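Local coordinates for aminopentol aminotransferase (Sphingopyxis macrogoltabida, PDB 6HBS), which uses pyridoxal 5'-phosphate to deaminate aminopentol (hydrolysed fumonisin B1) to its 2-keto form, passing the amino group preferably to pyruvate, at residues S72-A77 and M295-E300; H332-K337 and S401-D406; T171-Q176 and L207-F212; G4-D9 and W48-Q53. All coordinates share one frame; numbering follows the deposited sequence.

Interaction 1 (S72-A77 and M295-E300); sequences SEIEAA and MAAAIE
Glu300 lies against Ile74 and Ala77 where two helices of this class-III aminotransferase, 72-82 and 292-307, pack against each other. The short helical segments 72-77 and 295-300 run closer to antiparallel than to perpendicular, with 142° between their directions and 8.4 Å between their axes. Small residues are consistent with that spacing: Ala77, Ala296 and Ala297 all sit in the interface.

Of the six residues that touch, Glu300 gives up the largest surface, and it does so mainly with its aliphatic part. Its CB meets Ala77 CB at 3.6 Å, methyl against methylene. CG stands anti to the backbone N (chi1 -178°), which carries it across to the first helix, where it lies 4.0 Å from Ile74 CG1 and also close to the carbonyl oxygen of Glu73. The CB of Ala77 points toward the partner helix, and its own carbonyl oxygen rests near the methyl of Ala296. Ile74 supplies the other apolar patch: its CG2 branch packs on Ala297 CB at 3.9 Å, while Leu67, Thr301 and Ile304 press on the same side chain from around it.

The polar end of Glu300 is drawn to its own helix, where OE2 forms a salt bridge with Arg303. That guanidinium also makes a long, weak ion pair with Glu73, and is likely to ease the repulsion between the two carboxylates. Gln71 binds the other oxygen of Glu73, OE2. Across the interface, Glu73 OE1 and Glu300 OE2 stand 4.4 Å apart.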
loop_
_atom_site.group_PDB
_atom_site.type_symbol
_atom_site.label_atom_id
_atom_site.label_comp_id
_atom_site.label_asym_id
_atom_site.label_seq_id
_atom_site.Cartn_x
_atom_site.Cartn_y
_atom_site.Cartn_z
ATOM N N SER A 72 21.771 11.713 0.927
ATOM C CA SER A 72 21.975 12.172 2.279
ATOM C C SER A 72 20.978 13.279 2.662
ATOM O O SER A 72 20.534 13.320 3.821
ATOM C CB SER A 72 23.428 12.614 2.439
ATOM O OG SER A 72 23.574 13.853 1.778
ATOM N N GLU A 73 20.561 14.136 1.710
ATOM C CA GLU A 73 19.604 15.172 1.987
ATOM C C GLU A 73 18.193 14.591 2.265
ATOM O O GLU A 73 17.467 15.044 3.157
ATOM C CB GLU A 73 19.569 16.171 0.848
ATOM C CG GLU A 73 20.916 16.837 0.556
ATOM C CD GLU A 73 20.875 17.498 -0.813
ATOM O OE1 GLU A 73 20.609 18.695 -0.867
ATOM O OE2 GLU A 73 21.022 16.789 -1.828
ATOM N N ILE A 74 17.790 13.576 1.518
ATOM C CA ILE A 74 16.477 12.990 1.739
ATOM C C ILE A 74 16.493 12.210 3.068
ATOM O O ILE A 74 15.498 12.304 3.825
ATOM C CB ILE A 74 16.062 12.146 0.521
ATOM C CG1 ILE A 74 15.896 13.062 -0.699
ATOM C CG2 ILE A 74 14.800 11.321 0.816
ATOM C CD1 ILE A 74 16.178 12.393 -2.004
ATOM N N GLU A 75 17.599 11.506 3.373
ATOM C CA GLU A 75 17.693 10.760 4.594
ATOM C C GLU A 75 17.700 11.727 5.781
ATOM O O GLU A 75 17.085 11.370 6.805
ATOM C CB GLU A 75 18.924 9.855 4.650
ATOM C CG GLU A 75 18.883 8.732 3.636
ATOM C CD GLU A 75 17.580 7.932 3.604
ATOM O OE1 GLU A 75 16.988 7.748 4.678
ATOM O OE2 GLU A 75 17.152 7.524 2.501
ATOM N N ALA A 76 18.308 12.923 5.612
ATOM C CA ALA A 76 18.257 14.012 6.636
ATOM C C ALA A 76 16.819 14.513 6.869
ATOM O O ALA A 76 16.415 14.718 8.014
ATOM C CB ALA A 76 19.178 15.155 6.272
ATOM N N ALA A 77 16.049 14.709 5.791
ATOM C CA ALA A 77 14.681 15.182 5.913
ATOM C C ALA A 77 13.828 14.120 6.603
ATOM O O ALA A 77 12.985 14.478 7.442
ATOM C CB ALA A 77 14.102 15.565 4.571
ATOM N N MET A 295 6.059 11.351 3.666
ATOM C CA MET A 295 5.700 12.644 3.171
ATOM C C MET A 295 6.874 13.633 3.283
ATOM O O MET A 295 7.068 14.490 2.375
ATOM C CB MET A 295 4.473 13.192 3.889
ATOM C CG MET A 295 3.217 12.395 3.571
ATOM S SD MET A 295 1.790 13.214 4.253
ATOM C CE MET A 295 0.610 11.887 4.066
ATOM N N ALA A 296 7.633 13.550 4.375
ATOM C CA ALA A 296 8.824 14.394 4.564
ATOM C C ALA A 296 9.877 14.076 3.491
ATOM O O ALA A 296 10.518 14.992 2.906
ATOM C CB ALA A 296 9.375 14.204 5.974
ATOM N N ALA A 297 10.092 12.785 3.251
ATOM C CA ALA A 297 10.986 12.367 2.159
ATOM C C ALA A 297 10.506 12.900 0.795
ATOM O O ALA A 297 11.321 13.334 -0.029
ATOM C CB ALA A 297 11.120 10.881 2.146
ATOM N N ALA A 298 9.189 12.905 0.562
ATOM C CA ALA A 298 8.655 13.328 -0.714
ATOM C C ALA A 298 8.867 14.835 -0.864
ATOM O O ALA A 298 9.207 15.308 -1.947
ATOM C CB ALA A 298 7.184 12.954 -0.825
ATOM N N ILE A 299 8.648 15.600 0.219
ATOM C CA ILE A 299 8.837 17.045 0.144
ATOM C C ILE A 299 10.283 17.330 -0.284
ATOM O O ILE A 299 10.525 18.222 -1.083
ATOM C CB ILE A 299 8.449 17.734 1.466
ATOM C CG1 ILE A 299 6.927 17.736 1.638
ATOM C CG2 ILE A 299 9.011 19.132 1.575
ATOM C CD1 ILE A 299 6.479 18.178 3.029
ATOM N N GLU A 300 11.246 16.629 0.296
ATOM C CA GLU A 300 12.639 16.929 0.005
ATOM C C GLU A 300 13.036 16.439 -1.404
ATOM O O GLU A 300 13.776 17.098 -2.101
ATOM C CB GLU A 300 13.510 16.311 1.081
ATOM C CG GLU A 300 14.991 16.585 0.923
ATOM C CD GLU A 300 15.408 18.039 1.045
ATOM O OE1 GLU A 300 14.576 18.869 1.318
ATOM O OE2 GLU A 300 16.578 18.314 0.821
#

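Interaction 2 (H332-K337 and S401-D406); sequences HGLELK and SAVLRD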
loop_
_atom_site.group_PDB
_atom_site.type_symbol
_atom_site.label_atom_id
_atom_site.label_comp_id
_atom_site.label_asym_id
_atom_site.label_seq_id
_atom_site.Cartn_x
_atom_site.Cartn_y
_atom_site.Cartn_z
ATOM N N HIS A 332 30.945 -6.077 -32.412
ATOM C CA HIS A 332 30.830 -7.508 -32.143
ATOM C C HIS A 332 29.862 -8.204 -33.117
ATOM O O HIS A 332 29.728 -9.431 -33.055
ATOM C CB HIS A 332 30.346 -7.719 -30.704
ATOM C CG HIS A 332 31.395 -7.548 -29.665
ATOM N ND1 HIS A 332 31.521 -6.388 -28.936
ATOM C CD2 HIS A 332 32.324 -8.403 -29.193
ATOM C CE1 HIS A 332 32.497 -6.525 -28.066
ATOM N NE2 HIS A 332 33.006 -7.759 -28.201
ATOM N N GLY A 333 29.156 -7.431 -33.958
ATOM C CA GLY A 333 28.227 -7.959 -34.968
ATOM C C GLY A 333 26.973 -8.560 -34.353
ATOM O O GLY A 333 26.434 -9.531 -34.879
ATOM N N LEU A 334 26.504 -7.992 -33.231
ATOM C CA LEU A 334 25.296 -8.453 -32.553
ATOM C C LEU A 334 24.346 -7.267 -32.412
ATOM O O LEU A 334 24.471 -6.516 -31.458
ATOM C CB LEU A 334 25.651 -8.986 -31.162
ATOM C CG LEU A 334 26.173 -10.414 -31.071
ATOM C CD1 LEU A 334 26.662 -10.700 -29.652
ATOM C CD2 LEU A 334 25.106 -11.426 -31.467
ATOM N N GLU A 335 23.381 -7.147 -33.323
ATOM C CA GLU A 335 22.477 -5.982 -33.391
ATOM C C GLU A 335 21.545 -5.891 -32.164
ATOM O O GLU A 335 20.889 -6.880 -31.788
ATOM C CB GLU A 335 21.631 -6.035 -34.659
ATOM C CG GLU A 335 21.006 -4.696 -34.995
ATOM C CD GLU A 335 19.998 -4.765 -36.133
ATOM O OE1 GLU A 335 19.815 -5.867 -36.669
ATOM O OE2 GLU A 335 19.381 -3.718 -36.453
ATOM N N LEU A 336 21.456 -4.685 -31.593
ATOM C CA LEU A 336 20.540 -4.389 -30.464
ATOM C C LEU A 336 19.288 -3.663 -30.955
ATOM O O LEU A 336 19.315 -3.004 -31.953
ATOM C CB LEU A 336 21.246 -3.462 -29.479
ATOM C CG LEU A 336 22.435 -4.047 -28.741
ATOM C CD1 LEU A 336 23.019 -3.017 -27.784
ATOM C CD2 LEU A 336 22.021 -5.307 -28.003
ATOM N N LYS A 337 18.220 -3.737 -30.160
ATOM C CA LYS A 337 17.101 -2.801 -30.217
ATOM C C LYS A 337 17.058 -2.068 -28.864
ATOM O O LYS A 337 16.598 -2.626 -27.868
ATOM C CB LYS A 337 15.781 -3.540 -30.471
ATOM C CG LYS A 337 15.718 -4.346 -31.762
ATOM C CD LYS A 337 14.385 -5.069 -31.975
ATOM C CE LYS A 337 14.121 -6.189 -30.981
ATOM N NZ LYS A 337 12.709 -6.646 -30.992
ATOM N N SER A 401 31.413 -10.499 -25.843
ATOM C CA SER A 401 32.428 -11.534 -26.186
ATOM C C SER A 401 31.954 -12.895 -25.693
ATOM O O SER A 401 32.052 -13.870 -26.431
ATOM C CB SER A 401 33.805 -11.246 -25.618
ATOM O OG SER A 401 34.279 -9.997 -26.073
ATOM N N ALA A 402 31.455 -12.943 -24.447
ATOM C CA ALA A 402 31.056 -14.210 -23.839
ATOM C C ALA A 402 29.873 -14.824 -24.607
ATOM O O ALA A 402 29.772 -16.053 -24.762
ATOM C CB ALA A 402 30.753 -14.012 -22.365
ATOM N N VAL A 403 28.980 -13.969 -25.109
ATOM C CA VAL A 403 27.817 -14.431 -25.868
ATOM C C VAL A 403 28.276 -15.021 -27.211
ATOM O O VAL A 403 27.768 -16.062 -27.635
ATOM C CB VAL A 403 26.796 -13.287 -26.033
ATOM C CG1 VAL A 403 25.881 -13.469 -27.227
ATOM C CG2 VAL A 403 25.989 -13.115 -24.754
ATOM N N LEU A 404 29.229 -14.360 -27.869
ATOM C CA LEU A 404 29.771 -14.844 -29.146
ATOM C C LEU A 404 30.525 -16.169 -28.951
ATOM O O LEU A 404 30.322 -17.114 -29.690
ATOM C CB LEU A 404 30.675 -13.772 -29.752
ATOM C CG LEU A 404 29.929 -12.550 -30.284
ATOM C CD1 LEU A 404 30.899 -11.475 -30.760
ATOM C CD2 LEU A 404 28.954 -12.939 -31.392
ATOM N N ARG A 405 31.352 -16.244 -27.914
ATOM C CA ARG A 405 32.099 -17.443 -27.580
ATOM C C ARG A 405 31.163 -18.652 -27.369
ATOM O O ARG A 405 31.475 -19.765 -27.796
ATOM C CB ARG A 405 32.944 -17.123 -26.346
ATOM C CG ARG A 405 33.843 -18.250 -25.869
ATOM C CD ARG A 405 34.460 -17.887 -24.527
ATOM N NE ARG A 405 33.490 -17.964 -23.432
ATOM C CZ ARG A 405 33.219 -16.975 -22.572
ATOM N NH1 ARG A 405 33.969 -15.881 -22.554
ATOM N NH2 ARG A 405 32.195 -17.087 -21.738
ATOM N N ASP A 406 30.001 -18.446 -26.731
ATOM C CA ASP A 406 29.106 -19.547 -26.332
ATOM C C ASP A 406 27.921 -19.722 -27.299
ATOM O O ASP A 406 27.016 -20.527 -27.050
ATOM C CB ASP A 406 28.596 -19.292 -24.913
ATOM C CG ASP A 406 29.718 -19.074 -23.914
ATOM O OD1 ASP A 406 30.756 -19.775 -24.029
ATOM O OD2 ASP A 406 29.551 -18.200 -23.037
#
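His332, just ahead of Gly333, turns its imidazole toward Ser401, and the two share a weak hydrogen bond, NE2 to OG at 3.3 Å with an angle of 141°; either atom could be the donor. The serine oxygen and Leu404 CD1 both lie at the edge of the ring, near its plane, CD1 being 3.7 Å from CD2. The same Leu404 CD1 also lies 3.3 Å from His332 O, a contact of the backbone and not of the ring. On the other side of the imidazole, ND1 is hydrogen-bonded to the carbonyl oxygen of Gln328, one turn back in helix 310-332, which helps to set the rotation of the ring. Phe400 adds a ring of its own, its plane about 20° from that of the histidine. An alanine at His332 would probably leave Ser401 OG without this partner and open a gap beside Leu404 CD1 and Phe400.

Gly333 then ends the helix in a Schellman motif, its positive phi of 70° turning the chain toward the small antiparallel hairpin of strands 336-339 and 346-349. Helix 386-405 is thus joined at its C-terminal end to the link between helix 310-332 and that hairpin.

Leu334 follows, buried, and meets Leu404 tip to tip, its CD1 lying 3.6 Å from Leu404 CD2. The same CD1 methyl reaches Val403 CG1 at 3.8 Å. Ile357, Ala360 and Trp361 of helix 356-367 pack on Val403, and Phe407 touches Leu334.

Interaction 3 (T171-Q176 and L207-F212); sequences TYNDAQ and LAQLEF
Asn173 reaches across to the backbone of Leu207 and Gln209 with both ends of its amide. Its CB comes within 4.1 Å of Gln209 CD, and CG brings the carboxamide up to the peptide groups ahead of helix 210-223. OD1 accepts from Gln209 N at 2.8 Å, a fairly straight bond (163°), and also sits 3.5 Å from Phe212 CD2. ND2 donates to Leu207 O at 2.8 Å, that oxygen lying close to the amide plane. Gripped at both ends, the carboxamide is probably held in one rotation; a leucine at Asn173 would probably leave Gln209 N and Leu207 O without these mates.

Asn173 belongs to a type II beta turn, Thr171 to Asp174, that leads from strand 167-170 into helix 175-184. Asp174 is the N-cap of that helix, its OD1 binding Ser177 N, and Gln209 holds the N-cap position of helix 210-223, so the contact joins the starts of two helices.

Phe212 lays one face over the turn, with Asn173 N 3.5 Å above the ring centre. Its edge points at the face of Tyr172, centroids 4.9 Å apart and planes at 55°. Tyr172 OH touches Ala208 CB and is hydrogen-bonded to Thr195 O.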
loop_
_atom_site.group_PDB
_atom_site.type_symbol
_atom_site.label_atom_id
_atom_site.label_comp_id
_atom_site.label_asym_id
_atom_site.label_seq_id
_atom_site.Cartn_x
_atom_site.Cartn_y
_atom_site.Cartn_z
ATOM N N THR A 171 -5.655 -0.306 -28.847
ATOM C CA THR A 171 -4.204 -0.499 -29.167
ATOM C C THR A 171 -3.446 0.789 -28.865
ATOM O O THR A 171 -3.776 1.852 -29.376
ATOM C CB THR A 171 -4.002 -0.894 -30.636
ATOM O OG1 THR A 171 -4.754 -2.087 -30.769
ATOM C CG2 THR A 171 -2.552 -1.131 -31.010
ATOM N N TYR A 172 -2.411 0.690 -28.028
ATOM C CA TYR A 172 -1.623 1.846 -27.670
ATOM C C TYR A 172 -1.069 2.481 -28.944
ATOM O O TYR A 172 -0.609 1.754 -29.811
ATOM C CB TYR A 172 -0.464 1.478 -26.722
ATOM C CG TYR A 172 0.181 2.696 -26.104
ATOM C CD1 TYR A 172 -0.389 3.328 -25.003
ATOM C CD2 TYR A 172 1.338 3.244 -26.629
ATOM C CE1 TYR A 172 0.183 4.456 -24.431
ATOM C CE2 TYR A 172 1.929 4.360 -26.057
ATOM C CZ TYR A 172 1.362 4.960 -24.944
ATOM O OH TYR A 172 1.908 6.095 -24.427
ATOM N N ASN A 173 -1.068 3.827 -29.002
ATOM C CA ASN A 173 -0.478 4.602 -30.070
ATOM C C ASN A 173 -1.304 4.497 -31.362
ATOM O O ASN A 173 -0.812 4.887 -32.419
ATOM C CB ASN A 173 1.004 4.268 -30.323
ATOM C CG ASN A 173 1.921 5.275 -29.654
ATOM O OD1 ASN A 173 1.463 6.358 -29.304
ATOM N ND2 ASN A 173 3.202 4.950 -29.509
ATOM N N ASP A 174 -2.555 4.044 -31.260
ATOM C CA ASP A 174 -3.436 3.872 -32.431
ATOM C C ASP A 174 -4.677 4.747 -32.210
ATOM O O ASP A 174 -5.628 4.325 -31.506
ATOM C CB ASP A 174 -3.737 2.387 -32.650
ATOM C CG ASP A 174 -4.548 2.097 -33.914
ATOM O OD1 ASP A 174 -5.203 3.031 -34.424
ATOM O OD2 ASP A 174 -4.514 0.953 -34.359
ATOM N N ALA A 175 -4.647 5.956 -32.774
ATOM C CA ALA A 175 -5.726 6.946 -32.635
ATOM C C ALA A 175 -7.080 6.377 -33.131
ATOM O O ALA A 175 -8.123 6.586 -32.505
ATOM C CB ALA A 175 -5.351 8.193 -33.394
ATOM N N GLN A 176 -7.052 5.610 -34.228
ATOM C CA GLN A 176 -8.284 5.003 -34.783
ATOM C C GLN A 176 -8.855 3.999 -33.777
ATOM O O GLN A 176 -10.036 4.002 -33.538
ATOM C CB GLN A 176 -8.019 4.349 -36.151
ATOM C CG GLN A 176 -9.266 3.759 -36.828
ATOM C CD GLN A 176 -10.342 4.779 -37.129
ATOM O OE1 GLN A 176 -10.088 5.853 -37.678
ATOM N NE2 GLN A 176 -11.564 4.456 -36.764
ATOM N N LEU A 207 7.800 5.714 -27.877
ATOM C CA LEU A 207 7.319 7.001 -27.422
ATOM C C LEU A 207 5.846 7.189 -27.827
ATOM O O LEU A 207 5.376 6.591 -28.823
ATOM C CB LEU A 207 8.179 8.104 -28.036
ATOM C CG LEU A 207 9.685 8.006 -27.772
ATOM C CD1 LEU A 207 10.397 9.217 -28.337
ATOM C CD2 LEU A 207 9.997 7.858 -26.300
ATOM N N ALA A 208 5.112 8.016 -27.061
ATOM C CA ALA A 208 3.709 8.315 -27.405
ATOM C C ALA A 208 3.716 9.158 -28.672
ATOM O O ALA A 208 4.563 10.053 -28.811
ATOM C CB ALA A 208 2.976 9.047 -26.312
ATOM N N GLN A 209 2.779 8.847 -29.562
ATOM C CA GLN A 209 2.595 9.591 -30.778
ATOM C C GLN A 209 1.629 10.733 -30.469
ATOM O O GLN A 209 0.622 10.562 -29.787
ATOM C CB GLN A 209 2.086 8.689 -31.904
ATOM C CG GLN A 209 3.166 7.787 -32.484
ATOM C CD GLN A 209 2.648 6.581 -33.232
ATOM O OE1 GLN A 209 1.524 6.547 -33.741
ATOM N NE2 GLN A 209 3.497 5.565 -33.325
ATOM N N LEU A 210 1.954 11.897 -31.025
ATOM C CA LEU A 210 1.199 13.094 -30.840
ATOM C C LEU A 210 -0.265 12.867 -31.244
ATOM O O LEU A 210 -1.172 13.278 -30.537
ATOM C CB LEU A 210 1.878 14.167 -31.693
ATOM C CG LEU A 210 1.346 15.582 -31.532
ATOM C CD1 LEU A 210 1.268 15.978 -30.064
ATOM C CD2 LEU A 210 2.214 16.558 -32.324
ATOM N N GLU A 211 -0.506 12.205 -32.383
ATOM C CA GLU A 211 -1.867 12.104 -32.865
ATOM C C GLU A 211 -2.655 11.239 -31.879
ATOM O O GLU A 211 -3.837 11.490 -31.659
ATOM C CB GLU A 211 -1.952 11.595 -34.309
ATOM C CG GLU A 211 -2.824 12.490 -35.184
ATOM C CD GLU A 211 -2.567 13.988 -35.017
ATOM O OE1 GLU A 211 -3.477 14.698 -34.538
ATOM O OE2 GLU A 211 -1.444 14.447 -35.323
ATOM N N PHE A 212 -1.986 10.245 -31.284
ATOM C CA PHE A 212 -2.646 9.351 -30.325
ATOM C C PHE A 212 -3.077 10.171 -29.095
ATOM O O PHE A 212 -4.203 10.090 -28.656
ATOM C CB PHE A 212 -1.753 8.147 -30.016
ATOM C CG PHE A 212 -2.180 7.397 -28.783
ATOM C CD1 PHE A 212 -3.351 6.657 -28.778
ATOM C CD2 PHE A 212 -1.434 7.467 -27.614
ATOM C CE1 PHE A 212 -3.753 5.967 -27.641
ATOM C CE2 PHE A 212 -1.836 6.778 -26.479
ATOM C CZ PHE A 212 -3.000 6.045 -26.482
#

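Interaction 4 (G4-D9 and W48-Q53); sequences GTRQKD and WDADEQ
Asp51 presents its carboxylate to the first turn of helix 5-17 and takes two backbone N-H groups there. OD1 accepts from Arg6 N at 2.8 Å through its syn lone pair; OD2 accepts from Gln7 N at 2.9 Å, also on the syn side but 24° out of the carboxylate plane. The first torsion (chi1 -72°) sets CG beside the backbone N, from where the carboxylate faces the helix start. Gly4 CA comes within 3.1 Å of OD2, a tight fit where a side chain would have little room. The negative group at the N-terminal end of the helix probably also gains from the helix dipole.

The Arg6 side chain slides past Asp51 in the opposite direction. Its NH1 donates to Ala50 O at 2.6 Å, in the carbonyl plane and on a lone pair. The same NH1 forms a salt bridge with Glu93 of the second subunit, which ties this corner to the dimer partner. Gln7 NE2 rests 3.7 Å from Ala50 CB, while Gln7 OE1 takes the backbone N-H groups of Gln37 and Phe38.

Farther out, Asp49 shapes the turn that carries Asp51. Its OD1 accepts from Gln53 N at 2.9 Å, and OD2 is bound by Tyr55. Asp49 to Glu52 make a type I beta turn linking strands 46-49 and 54-57, so the turn of a beta-hairpin, through Asp51, binds the first backbone N-H groups of the N-terminal helix.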
loop_
_atom_site.group_PDB
_atom_site.type_symbol
_atom_site.label_atom_id
_atom_site.label_comp_id
_atom_site.label_asym_id
_atom_site.label_seq_id
_atom_site.Cartn_x
_atom_site.Cartn_y
_atom_site.Cartn_z
ATOM N N GLY A 4 27.704 -18.508 -4.473
ATOM C CA GLY A 4 26.812 -17.726 -3.590
ATOM C C GLY A 4 26.327 -18.563 -2.421
ATOM O O GLY A 4 25.192 -19.022 -2.430
ATOM N N THR A 5 27.197 -18.753 -1.420
ATOM C CA THR A 5 26.911 -19.576 -0.239
ATOM C C THR A 5 25.688 -19.023 0.520
ATOM O O THR A 5 24.748 -19.790 0.850
ATOM C CB THR A 5 28.148 -19.685 0.665
ATOM O OG1 THR A 5 29.040 -20.578 0.004
ATOM C CG2 THR A 5 27.863 -20.217 2.052
ATOM N N ARG A 6 25.717 -17.718 0.810
ATOM C CA ARG A 6 24.652 -17.048 1.557
ATOM C C ARG A 6 23.383 -17.065 0.703
ATOM O O ARG A 6 22.321 -17.362 1.214
ATOM C CB ARG A 6 25.057 -15.643 2.013
ATOM C CG ARG A 6 26.165 -15.663 3.063
ATOM C CD ARG A 6 26.402 -14.327 3.758
ATOM N NE ARG A 6 25.333 -14.057 4.716
ATOM C CZ ARG A 6 24.463 -13.032 4.669
ATOM N NH1 ARG A 6 24.598 -12.023 3.810
ATOM N NH2 ARG A 6 23.463 -13.016 5.537
ATOM N N GLN A 7 23.512 -16.817 -0.601
ATOM C CA GLN A 7 22.336 -16.779 -1.489
ATOM C C GLN A 7 21.631 -18.143 -1.503
ATOM O O GLN A 7 20.388 -18.222 -1.478
ATOM C CB GLN A 7 22.742 -16.365 -2.907
ATOM C CG GLN A 7 21.592 -15.957 -3.810
ATOM C CD GLN A 7 20.869 -14.687 -3.414
ATOM O OE1 GLN A 7 19.633 -14.623 -3.489
ATOM N NE2 GLN A 7 21.622 -13.666 -3.010
ATOM N N LYS A 8 22.431 -19.209 -1.568
ATOM C CA LYS A 8 21.915 -20.532 -1.651
ATOM C C LYS A 8 21.144 -20.877 -0.362
ATOM O O LYS A 8 20.077 -21.532 -0.447
ATOM C CB LYS A 8 23.044 -21.535 -1.900
ATOM C CG LYS A 8 22.568 -22.977 -1.903
ATOM C CD LYS A 8 23.656 -24.007 -2.036
ATOM C CE LYS A 8 23.092 -25.388 -2.297
ATOM N NZ LYS A 8 24.045 -26.437 -1.873
ATOM N N ASP A 9 21.730 -20.526 0.796
ATOM C CA ASP A 9 21.130 -20.746 2.134
ATOM C C ASP A 9 19.766 -20.030 2.182
ATOM O O ASP A 9 18.757 -20.618 2.626
ATOM C CB ASP A 9 22.032 -20.237 3.268
ATOM C CG ASP A 9 21.457 -20.370 4.679
ATOM O OD1 ASP A 9 21.137 -21.504 5.072
ATOM O OD2 ASP A 9 21.255 -19.312 5.343
ATOM N N TRP A 48 24.422 -4.508 -3.370
ATOM C CA TRP A 48 25.239 -5.662 -3.016
ATOM C C TRP A 48 24.314 -6.827 -2.666
ATOM O O TRP A 48 23.370 -6.639 -1.873
ATOM C CB TRP A 48 26.129 -5.341 -1.813
ATOM C CG TRP A 48 27.289 -4.421 -2.066
ATOM C CD1 TRP A 48 28.590 -4.810 -2.173
ATOM C CD2 TRP A 48 27.292 -2.986 -2.171
ATOM N NE1 TRP A 48 29.397 -3.731 -2.362
ATOM C CE2 TRP A 48 28.636 -2.597 -2.370
ATOM C CE3 TRP A 48 26.316 -1.995 -2.159
ATOM C CZ2 TRP A 48 29.012 -1.277 -2.571
ATOM C CZ3 TRP A 48 26.683 -0.680 -2.342
ATOM C CH2 TRP A 48 28.022 -0.322 -2.538
ATOM N N ASP A 49 24.582 -7.995 -3.242
ATOM C CA ASP A 49 23.804 -9.186 -2.987
ATOM C C ASP A 49 24.190 -9.738 -1.612
ATOM O O ASP A 49 25.071 -9.148 -0.918
ATOM C CB ASP A 49 23.944 -10.194 -4.127
ATOM C CG ASP A 49 25.328 -10.794 -4.343
ATOM O OD1 ASP A 49 26.178 -10.764 -3.402
ATOM O OD2 ASP A 49 25.526 -11.299 -5.446
ATOM N N ALA A 50 23.515 -10.829 -1.196
ATOM C CA ALA A 50 23.727 -11.423 0.146
ATOM C C ALA A 50 25.203 -11.831 0.340
ATOM O O ALA A 50 25.652 -11.902 1.463
ATOM C CB ALA A 50 22.840 -12.620 0.331
ATOM N N ASP A 51 25.906 -12.156 -0.754
ATOM C CA ASP A 51 27.313 -12.632 -0.724
ATOM C C ASP A 51 28.293 -11.485 -0.962
ATOM O O ASP A 51 29.461 -11.736 -1.240
ATOM C CB ASP A 51 27.510 -13.786 -1.715
ATOM C CG ASP A 51 26.848 -15.069 -1.249
ATOM O OD1 ASP A 51 27.372 -15.691 -0.307
ATOM O OD2 ASP A 51 25.775 -15.427 -1.798
ATOM N N GLU A 52 27.811 -10.243 -0.845
ATOM C CA GLU A 52 28.585 -9.007 -0.855
ATOM C C GLU A 52 29.208 -8.714 -2.232
ATOM O O GLU A 52 30.174 -7.952 -2.318
ATOM C CB GLU A 52 29.667 -9.037 0.227
ATOM C CG GLU A 52 29.946 -7.662 0.804
ATOM C CD GLU A 52 28.804 -7.058 1.606
ATOM O OE1 GLU A 52 27.828 -7.772 1.853
ATOM O OE2 GLU A 52 28.895 -5.887 1.967
ATOM N N GLN A 53 28.634 -9.257 -3.306
ATOM C CA GLN A 53 29.029 -8.885 -4.675
ATOM C C GLN A 53 28.314 -7.589 -5.036
ATOM O O GLN A 53 27.072 -7.512 -4.945
ATOM C CB GLN A 53 28.696 -9.968 -5.705
ATOM C CG GLN A 53 29.158 -11.378 -5.342
ATOM C CD GLN A 53 30.654 -11.623 -5.270
ATOM O OE1 GLN A 53 31.484 -10.711 -5.358
ATOM N NE2 GLN A 53 31.017 -12.889 -5.100
#

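Interaction 1 is helix on helix, apolar at its middle and partly buried, with charges gathered at one margin. Interaction 2, also partly buried, joins a helix end to a helix-to-strand link, mixing leucine packing with one weak polar bond. Interactions 3 and 4 both set a turn against the start of a helix and rely on short hydrogen bonds to backbone groups; 3 is a surface contact made by an amide and two rings, 4 a carboxylate taking helix N-H groups at the subunit boundary. No two share a helix or strand. Interactions 1 and 3 lie on opposite sides of the chain's centre, as do 3 and 4, whereas 2 and 3 approach to about 12 Å between nearest atoms.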